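Local coordinates for proteasome protein (Corynebacterium glutamicum ATCC 13032, PDB 2P90), which is of unknown function but belongs to the PAC2 family, whose members are related to proteasome assembly chaperones, at the interface of chains A and B. Sequence-based numbering; all coordinates share one arbitrary frame. Chains: chain A/B, Hypothetical protein Cgl1923.

The interface of chains A and B. Residues chain A 70, 73; chain B 34-35, 72, 111-113.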
loop_
_atom_site.group_PDB
_atom_site.type_symbol
_atom_site.label_atom_id
_atom_site.label_comp_id
_atom_site.label_asym_id
_atom_site.label_seq_id
_atom_site.Cartn_x
_atom_site.Cartn_y
_atom_site.Cartn_z
ATOM N N ARG A 70 -6.075 0.124 4.813
ATOM C CA ARG A 70 -5.424 1.444 4.928
ATOM C C ARG A 70 -5.222 2.022 3.566
ATOM O O ARG A 70 -5.169 3.240 3.440
ATOM C CB ARG A 70 -4.098 1.399 5.699
ATOM C CG ARG A 70 -4.333 1.287 7.224
ATOM C CD ARG A 70 -3.068 1.307 8.063
ATOM N NE ARG A 70 -2.531 2.650 8.165
ATOM C CZ ARG A 70 -1.479 3.110 7.482
ATOM N NH1 ARG A 70 -0.815 2.320 6.659
ATOM N NH2 ARG A 70 -1.086 4.372 7.629
ATOM N N ARG A 73 -9.550 2.538 2.713
ATOM C CA ARG A 73 -10.235 3.356 3.758
ATOM C C ARG A 73 -11.737 3.531 3.387
ATOM O O ARG A 73 -12.174 4.630 3.018
ATOM C CB ARG A 73 -9.519 4.708 4.083
ATOM C CG ARG A 73 -7.976 4.701 4.186
ATOM C CD ARG A 73 -7.304 5.706 5.177
ATOM N NE ARG A 73 -7.571 5.139 6.474
ATOM C CZ ARG A 73 -6.710 4.748 7.406
ATOM N NH1 ARG A 73 -5.412 4.970 7.344
ATOM N NH2 ARG A 73 -7.234 4.165 8.476
ATOM N N GLY B 34 -1.438 5.973 12.486
ATOM C CA GLY B 34 -1.527 5.711 11.057
ATOM C C GLY B 34 -2.741 6.281 10.353
ATOM O O GLY B 34 -2.825 6.271 9.111
ATOM N N TYR B 35 -3.671 6.810 11.134
ATOM C CA TYR B 35 -4.912 7.336 10.591
ATOM C C TYR B 35 -5.087 8.833 10.821
ATOM O O TYR B 35 -5.114 9.612 9.855
ATOM C CB TYR B 35 -6.107 6.557 11.153
ATOM C CG TYR B 35 -7.422 7.137 10.731
ATOM C CD1 TYR B 35 -7.736 7.286 9.361
ATOM C CD2 TYR B 35 -8.348 7.572 11.670
ATOM C CE1 TYR B 35 -8.942 7.816 8.942
ATOM C CE2 TYR B 35 -9.578 8.135 11.254
ATOM C CZ TYR B 35 -9.862 8.238 9.893
ATOM O OH TYR B 35 -11.064 8.772 9.470
ATOM N N ARG B 72 5.058 0.329 6.004
ATOM C CA ARG B 72 5.525 0.842 7.301
ATOM C C ARG B 72 7.032 0.928 7.459
ATOM O O ARG B 72 7.521 1.907 8.027
ATOM C CB ARG B 72 4.999 0.014 8.445
ATOM C CG ARG B 72 3.545 -0.279 8.384
ATOM C CD ARG B 72 2.623 0.995 8.378
ATOM N NE ARG B 72 1.329 0.502 8.809
ATOM C CZ ARG B 72 0.568 0.980 9.771
ATOM N NH1 ARG B 72 0.848 2.074 10.441
ATOM N NH2 ARG B 72 -0.533 0.339 9.998
ATOM N N GLU B 111 -2.051 1.319 13.541
ATOM C CA GLU B 111 -3.331 0.917 12.950
ATOM C C GLU B 111 -3.031 -0.228 11.966
ATOM O O GLU B 111 -2.185 -0.048 11.103
ATOM C CB GLU B 111 -3.970 2.085 12.177
ATOM C CG GLU B 111 -5.150 1.666 11.317
ATOM C CD GLU B 111 -5.767 2.785 10.501
ATOM O OE1 GLU B 111 -5.029 3.555 9.828
ATOM O OE2 GLU B 111 -7.023 2.873 10.520
ATOM N N PRO B 112 -3.702 -1.404 12.075
ATOM C CA PRO B 112 -3.463 -2.465 11.038
ATOM C C PRO B 112 -3.702 -2.017 9.600
ATOM O O PRO B 112 -4.658 -1.269 9.352
ATOM C CB PRO B 112 -4.497 -3.543 11.403
ATOM C CG PRO B 112 -4.643 -3.376 12.925
ATOM C CD PRO B 112 -4.622 -1.862 13.138
ATOM N N ASP B 113 -2.863 -2.468 8.661
ATOM C CA ASP B 113 -3.148 -2.270 7.229
ATOM C C ASP B 113 -4.225 -3.290 6.763
ATOM O O ASP B 113 -5.016 -3.001 5.866
ATOM C CB ASP B 113 -1.900 -2.472 6.367
ATOM C CG ASP B 113 -0.806 -1.499 6.649
ATOM O OD1 ASP B 113 -0.847 -0.340 6.138
ATOM O OD2 ASP B 113 0.167 -1.908 7.326
#
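A:Arg70, helical within the short helix 69-72, and A:Arg73, just past its end with positive phi, reach across to B:Glu111 and B:Asp113, both in loop conformation, and to the loop at B:Gly34 and B:Tyr35. The A:Arg70 guanidinium is gripped along its rim by partners close to its plane. A:Arg70 NE donates to the carboxylate oxygen OE1 of B:Glu111 at 3.1 Å, from the anti side and well out of the carboxylate plane. A:Arg70 NH1 forms a salt bridge of 2.7 Å to B:Asp113 OD1 on the syn side, and A:Arg70 NH2 gives a fairly straight bond to the B:Gly34 carbonyl O at 3.0 Å. A bend at chi3 (76°) turns the guanidinium across the line of the chain, bringing three nitrogens to three separate acceptors and fixing its rotation. Over one face lies the guanidinium of B:Arg72, the planes 18° apart and the CZ atoms of A:Arg70 and B:Arg72 separated by 3.7 Å. B:Asp113 divides its carboxylate between these stacked cations: OD2 accepts from B:Arg72 NE at 3.1 Å, so that the one carboxylate may balance both. A:Arg73 meets B:Glu111 end-on, with A:Arg73 NH1 2.9 Å from B:Glu111 OE1; NH2 spans both oxygens, 2.7 Å to OE1, while its modelled approach to OE2 is too short for the length to be trusted. B:Glu111 OE1 thereby joins both chain A arginines. B:Tyr35 CD1 sits over the centre of one face of the A:Arg73 guanidinium, 3.4 Å from CZ; the planes differ by 41°, a tilted packing rather than a parallel stack. Although the structure alone does not show that the deposited trimer is biological, this charged patch may help join two copies within it.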